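Local coordinates for beta-galactosidase (Trichoderma reesei, PDB 3OG2), which probably hydrolyses terminal non-reducing beta-D-galactose residues of beta-D-galactosides, as a family 35 glycoside hydrolase built around a TIM barrel, at residues G374-T384 against I396-F407. Residues are numbered along the deposited sequence; the frame is centred on the assembly and turned at random.
Sequences GYITATPENAT and ITPLLAKESGDF
Thr379 and Leu400 form an antiparallel hydrogen-bonded pair: Thr379 N gives an almost straight bond to Leu400 O (2.8 Å), and Leu400 N returns one to Thr379 O (3.0 Å). Pro380, which has no N-H to give, suits the non-hydrogen-bonded place opposite Leu399. The ladder ends where Glu381 N meets Pro398 O (3.0 Å). Beyond a one-residue shift in register, Thr384 and Ile396 make a separate bridge. Ile396 O is gripped twice, by Thr384 N and by Thr384 OG1 (2.8 Å); the chi1 of Thr384 (67°) sets OG1 between N and carbonyl carbon, near that oxygen.

On the apolar side Leu399 CB touches the small Ala378 CB, CG lies against Pro380, and CD2 reaches Tyr375 CE1 (3.7 Å). Tyr375 CB sits over one face of the Phe407 ring in a CH-pi contact, 4.2 Å from the centroid.

Two waters link the segments, one joining Gly374 O, Ser404 OG and Gly405 O, the other Thr377 O, Thr379 OG1 and Leu400 O. Without a side chain Gly374 clears Ser404 O, and Gly405 suits its positive phi (118°). Asp406 OD1 accepts from Ala401 N (2.8 Å), spanning the loop between strands.

Strand 379-380 edges an antiparallel sheet, beside 394-400 and then 406-412. Phe407 packs on strand 450-459, while helix 374-377 leans on barrel strand 38-47 and Tyr375 OH bonds to Val316 O, joining sheet to TIM barrel.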
ATOM      1  N   GLY A 374      -4.706   6.283  28.941  1.00  9.32           N
ATOM      2  CA  GLY A 374      -3.973   5.664  30.001  1.00  9.56           C
ATOM      3  C   GLY A 374      -3.037   4.622  29.461  1.00  9.21           C
ATOM      4  O   GLY A 374      -2.048   4.261  30.128  1.00 11.04           O
ATOM      5  N   TYR A 375      -3.283   4.127  28.265  1.00  8.24           N
ATOM      6  CA  TYR A 375      -2.320   3.195  27.648  1.00  8.51           C
ATOM      7  C   TYR A 375      -0.944   3.823  27.472  1.00  8.43           C
ATOM      8  O   TYR A 375       0.105   3.173  27.579  1.00 10.94           O
ATOM      9  CB  TYR A 375      -2.903   2.733  26.307  1.00  8.88           C
ATOM     10  CG  TYR A 375      -1.889   2.072  25.375  1.00  8.57           C
ATOM     11  CD1 TYR A 375      -1.521   0.744  25.521  1.00  9.75           C
ATOM     12  CD2 TYR A 375      -1.314   2.811  24.331  1.00  8.73           C
ATOM     13  CE1 TYR A 375      -0.607   0.143  24.682  1.00  9.76           C
ATOM     14  CE2 TYR A 375      -0.405   2.228  23.467  1.00  9.63           C
ATOM     15  CZ  TYR A 375      -0.045   0.888  23.653  1.00 10.48           C
ATOM     16  OH  TYR A 375       0.837   0.257  22.831  1.00 10.41           O
ATOM     17  N   ILE A 376      -0.888   5.116  27.203  1.00  9.68           N
ATOM     18  CA  ILE A 376       0.365   5.773  26.896  1.00 10.57           C
ATOM     19  C   ILE A 376       1.270   5.799  28.091  1.00 12.82           C
ATOM     20  O   ILE A 376       2.495   5.664  27.940  1.00 16.62           O
ATOM     21  CB  ILE A 376       0.118   7.197  26.407  1.00 10.86           C
ATOM     22  CG1 ILE A 376      -0.644   7.182  25.087  1.00 12.00           C
ATOM     23  CG2 ILE A 376       1.475   7.895  26.282  1.00 13.21           C
ATOM     24  CD1 ILE A 376      -1.153   8.530  24.636  1.00 13.81           C
ATOM     25  N   THR A 377       0.672   5.998  29.293  1.00 13.00           N
ATOM     26  CA  THR A 377       1.647   6.204  30.393  1.00 17.29           C
ATOM     27  C   THR A 377       1.730   4.969  31.272  1.00 17.84           C
ATOM     28  O   THR A 377       2.513   5.026  32.228  1.00 24.07           O
ATOM     29  CB  THR A 377       1.272   7.463  31.162  1.00 20.28           C
ATOM     30  OG1 THR A 377      -0.121   7.285  31.484  1.00 21.85           O
ATOM     31  CG2 THR A 377       1.456   8.740  30.334  1.00 23.04           C
ATOM     32  N   ALA A 378       1.021   3.908  30.941  1.00 12.70           N
ATOM     33  CA  ALA A 378       1.192   2.611  31.630  1.00 12.82           C
ATOM     34  C   ALA A 378       2.566   2.093  31.264  1.00 14.93           C
ATOM     35  O   ALA A 378       3.069   2.322  30.153  1.00 25.87           O
ATOM     36  CB  ALA A 378       0.091   1.645  31.238  1.00 13.97           C
ATOM     37  N   THR A 379       3.235   1.375  32.148  1.00 11.69           N
ATOM     38  CA  THR A 379       4.545   0.811  31.852  1.00 11.53           C
ATOM     39  C   THR A 379       4.486  -0.636  31.430  1.00 10.92           C
ATOM     40  O   THR A 379       4.026  -1.483  32.221  1.00 11.41           O
ATOM     41  CB  THR A 379       5.395   0.862  33.146  1.00 15.33           C
ATOM     42  OG1 THR A 379       5.482   2.224  33.608  1.00 17.66           O
ATOM     43  CG2 THR A 379       6.799   0.363  32.837  1.00 19.51           C
ATOM     44  N   PRO A 380       4.908  -0.958  30.211  1.00 11.45           N
ATOM     45  CA  PRO A 380       4.887  -2.371  29.794  1.00 11.72           C
ATOM     46  C   PRO A 380       5.941  -3.102  30.589  1.00 13.34           C
ATOM     47  O   PRO A 380       7.068  -2.620  30.778  1.00 18.30           O
ATOM     48  CB  PRO A 380       5.311  -2.294  28.330  1.00 13.30           C
ATOM     49  CG  PRO A 380       5.149  -0.869  27.918  1.00 16.32           C
ATOM     50  CD  PRO A 380       5.419  -0.075  29.163  1.00 12.53           C
ATOM     51  N   GLU A 381       5.612  -4.278  31.048  1.00 12.20           N
ATOM     52  CA  GLU A 381       6.485  -5.153  31.810  1.00 13.17           C
ATOM     53  C   GLU A 381       6.677  -6.459  31.074  1.00 11.84           C
ATOM     54  O   GLU A 381       6.084  -6.724  30.011  1.00 13.62           O
ATOM     55  CB  GLU A 381       5.874  -5.437  33.193  1.00 19.73           C
ATOM     56  CG  GLU A 381       5.591  -4.120  33.897  1.00 30.04           C
ATOM     57  CD  GLU A 381       6.795  -3.379  34.437  1.00 36.35           C
ATOM     58  OE1 GLU A 381       7.932  -3.847  34.196  1.00 41.87           O
ATOM     59  OE2 GLU A 381       6.657  -2.315  35.103  1.00 60.92           O
ATOM     60  N   ASN A 382       7.522  -7.319  31.641  1.00 14.45           N
ATOM     61  CA  ASN A 382       7.775  -8.589  31.004  1.00 14.43           C
ATOM     62  C   ASN A 382       6.507  -9.436  30.873  1.00 13.40           C
ATOM     63  O   ASN A 382       5.639  -9.431  31.737  1.00 14.17           O
ATOM     64  CB  ASN A 382       8.739  -9.457  31.815  1.00 16.76           C
ATOM     65  CG  ASN A 382      10.169  -8.978  31.726  1.00 25.10           C
ATOM     66  OD1 ASN A 382      10.483  -8.221  30.813  1.00 33.28           O
ATOM     67  ND2 ASN A 382      11.011  -9.443  32.641  1.00 29.74           N
ATOM     68  N   ALA A 383       6.438 -10.186  29.793  1.00 12.86           N
ATOM     69  CA  ALA A 383       5.421 -11.210  29.628  1.00 12.67           C
ATOM     70  C   ALA A 383       5.502 -12.236  30.724  1.00 12.31           C
ATOM     71  O   ALA A 383       6.591 -12.593  31.215  1.00 14.85           O
ATOM     72  CB  ALA A 383       5.654 -11.967  28.295  1.00 14.42           C
ATOM     73  N   THR A 384       4.362 -12.765  31.106  1.00 13.12           N
ATOM     74  CA  THR A 384       4.282 -13.715  32.187  1.00 13.23           C
ATOM     75  C   THR A 384       3.443 -14.925  31.819  1.00 12.55           C
ATOM     76  O   THR A 384       2.598 -14.871  30.944  1.00 12.90           O
ATOM     77  CB  THR A 384       3.650 -13.069  33.441  1.00 14.35           C
ATOM     78  OG1 THR A 384       2.255 -12.752  33.193  1.00 13.53           O
ATOM     79  CG2 THR A 384       4.347 -11.795  33.883  1.00 16.39           C
ATOM     80  N   ILE A 396       0.354 -13.606  29.532  1.00 10.33           N
ATOM     81  CA  ILE A 396      -0.235 -12.294  29.790  1.00  9.46           C
ATOM     82  C   ILE A 396       0.871 -11.278  29.948  1.00  8.75           C
ATOM     83  O   ILE A 396       1.805 -11.487  30.764  1.00 11.10           O
ATOM     84  CB  ILE A 396      -1.145 -12.339  31.049  1.00 10.14           C
ATOM     85  CG1 ILE A 396      -2.247 -13.384  30.835  1.00 12.30           C
ATOM     86  CG2 ILE A 396      -1.663 -10.950  31.372  1.00 11.42           C
ATOM     87  CD1 ILE A 396      -3.144 -13.595  32.066  1.00 12.94           C
ATOM     88  N   THR A 397       0.811 -10.189  29.209  1.00  9.46           N
ATOM     89  CA  THR A 397       1.756  -9.092  29.396  1.00 10.12           C
ATOM     90  C   THR A 397       1.046  -7.922  30.016  1.00  9.23           C
ATOM     91  O   THR A 397       0.087  -7.439  29.428  1.00 11.02           O
ATOM     92  CB  THR A 397       2.362  -8.665  28.041  1.00 10.50           C
ATOM     93  OG1 THR A 397       2.942  -9.821  27.394  1.00 11.29           O
ATOM     94  CG2 THR A 397       3.450  -7.624  28.272  1.00 11.48           C
ATOM     95  N   PRO A 398       1.480  -7.469  31.191  1.00 10.60           N
ATOM     96  CA  PRO A 398       0.871  -6.321  31.855  1.00 11.86           C
ATOM     97  C   PRO A 398       1.489  -5.008  31.423  1.00 10.66           C
ATOM     98  O   PRO A 398       2.699  -4.926  31.220  1.00 12.60           O
ATOM     99  CB  PRO A 398       1.188  -6.585  33.353  1.00 14.61           C
ATOM    100  CG  PRO A 398       2.526  -7.247  33.276  1.00 15.94           C
ATOM    101  CD  PRO A 398       2.537  -8.086  32.024  1.00 12.08           C
ATOM    102  N   LEU A 399       0.658  -3.987  31.361  1.00 10.68           N
ATOM    103  CA  LEU A 399       1.080  -2.592  31.294  1.00 10.32           C
ATOM    104  C   LEU A 399       0.462  -1.956  32.550  1.00  9.47           C
ATOM    105  O   LEU A 399      -0.758  -1.900  32.733  1.00 10.62           O
ATOM    106  CB  LEU A 399       0.600  -1.811  30.058  1.00 12.62           C
ATOM    107  CG  LEU A 399       1.208  -2.319  28.745  1.00 16.07           C
ATOM    108  CD1 LEU A 399       0.597  -3.593  28.225  1.00 23.20           C
ATOM    109  CD2 LEU A 399       1.074  -1.234  27.674  1.00 23.92           C
ATOM    110  N   LEU A 400       1.338  -1.506  33.443  1.00 10.80           N
ATOM    111  CA  LEU A 400       0.923  -1.148  34.792  1.00 10.74           C
ATOM    112  C   LEU A 400       1.133   0.316  35.121  1.00 11.22           C
ATOM    113  O   LEU A 400       2.126   0.924  34.711  1.00 12.53           O
ATOM    114  CB  LEU A 400       1.740  -1.950  35.838  1.00 12.46           C
ATOM    115  CG  LEU A 400       1.608  -3.489  35.748  1.00 13.71           C
ATOM    116  CD1 LEU A 400       2.550  -4.147  36.725  1.00 15.14           C
ATOM    117  CD2 LEU A 400       0.155  -3.941  35.971  1.00 14.64           C
ATOM    118  N   ALA A 401       0.208   0.858  35.912  1.00 12.94           N
ATOM    119  CA  ALA A 401       0.272   2.249  36.355  1.00 14.29           C
ATOM    120  C   ALA A 401      -0.220   2.376  37.793  1.00 17.92           C
ATOM    121  O   ALA A 401      -1.060   1.548  38.213  1.00 17.80           O
ATOM    122  CB  ALA A 401      -0.592   3.144  35.452  1.00 16.23           C
ATOM    123  N   LYS A 402       0.256   3.352  38.544  1.00 19.15           N
ATOM    124  CA  LYS A 402      -0.186   3.495  39.930  1.00 23.46           C
ATOM    125  C   LYS A 402      -1.693   3.693  40.020  1.00 27.31           C
ATOM    126  O   LYS A 402      -2.337   3.040  40.854  1.00 26.26           O
ATOM    127  CB  LYS A 402       0.467   4.672  40.661  1.00 33.60           C
ATOM    128  CG  LYS A 402      -0.234   5.015  41.984  1.00 49.98           C
ATOM    129  CD  LYS A 402       0.708   5.455  43.083  1.00 61.37           C
ATOM    130  CE  LYS A 402       0.198   6.577  43.966  1.00 71.28           C
ATOM    131  NZ  LYS A 402       1.268   7.511  44.422  1.00 74.42           N
ATOM    132  N   GLU A 403      -2.234   4.617  39.225  1.00 21.17           N
ATOM    133  CA  GLU A 403      -3.649   4.931  39.346  1.00 24.61           C
ATOM    134  C   GLU A 403      -4.345   5.123  38.003  1.00 23.31           C
ATOM    135  O   GLU A 403      -5.581   5.100  38.021  1.00 21.50           O
ATOM    136  CB  GLU A 403      -3.893   6.228  40.141  1.00 34.76           C
ATOM    137  CG  GLU A 403      -3.295   6.149  41.523  1.00 53.48           C
ATOM    138  CD  GLU A 403      -3.180   7.407  42.347  1.00 62.53           C
ATOM    139  OE1 GLU A 403      -3.586   8.508  41.914  1.00 67.68           O
ATOM    140  OE2 GLU A 403      -2.670   7.313  43.495  1.00 73.21           O
ATOM    141  N   SER A 404      -3.657   5.328  36.889  1.00 16.39           N
ATOM    142  CA  SER A 404      -4.319   5.724  35.647  1.00 15.61           C
ATOM    143  C   SER A 404      -4.872   4.570  34.838  1.00 14.52           C
ATOM    144  O   SER A 404      -5.494   4.809  33.789  1.00 15.89           O
ATOM    145  CB  SER A 404      -3.296   6.539  34.812  1.00 16.51           C
ATOM    146  OG  SER A 404      -2.064   5.852  34.673  1.00 17.17           O
ATOM    147  N   GLY A 405      -4.694   3.340  35.309  1.00 13.37           N
ATOM    148  CA  GLY A 405      -5.299   2.206  34.686  1.00 12.42           C
ATOM    149  C   GLY A 405      -4.288   1.209  34.149  1.00  9.77           C
ATOM    150  O   GLY A 405      -3.262   1.613  33.629  1.00 12.94           O
ATOM    151  N   ASP A 406      -4.565  -0.091  34.312  1.00  9.92           N
ATOM    152  CA  ASP A 406      -3.708  -1.125  33.746  1.00  9.87           C
ATOM    153  C   ASP A 406      -4.341  -1.821  32.545  1.00  9.35           C
ATOM    154  O   ASP A 406      -5.563  -1.814  32.363  1.00  9.97           O
ATOM    155  CB  ASP A 406      -3.468  -2.217  34.779  1.00 11.09           C
ATOM    156  CG  ASP A 406      -2.829  -1.718  36.044  1.00 11.61           C
ATOM    157  OD1 ASP A 406      -2.148  -0.668  36.080  1.00 13.88           O
ATOM    158  OD2 ASP A 406      -3.031  -2.470  37.072  1.00 16.69           O
ATOM    159  N   PHE A 407      -3.470  -2.453  31.771  1.00  8.96           N
ATOM    160  CA  PHE A 407      -3.882  -3.174  30.572  1.00  8.82           C
ATOM    161  C   PHE A 407      -3.216  -4.527  30.582  1.00  8.29           C
ATOM    162  O   PHE A 407      -2.035  -4.627  31.042  1.00 10.52           O
ATOM    163  CB  PHE A 407      -3.457  -2.399  29.296  1.00  8.77           C
ATOM    164  CG  PHE A 407      -4.091  -1.041  29.188  1.00  9.05           C
ATOM    165  CD1 PHE A 407      -3.623   0.037  29.925  1.00  8.50           C
ATOM    166  CD2 PHE A 407      -5.220  -0.852  28.353  1.00  8.84           C
ATOM    167  CE1 PHE A 407      -4.205   1.306  29.900  1.00  9.52           C
ATOM    168  CE2 PHE A 407      -5.787   0.424  28.288  1.00  9.76           C
ATOM    169  CZ  PHE A 407      -5.322   1.474  29.058  1.00  9.72           C
TER
HETATM  170  O   HOH W   1      -2.280   4.077  32.882  1.00 15.44           O
HETATM  171  O   HOH W   2       3.282   3.713  34.597  1.00 26.60           O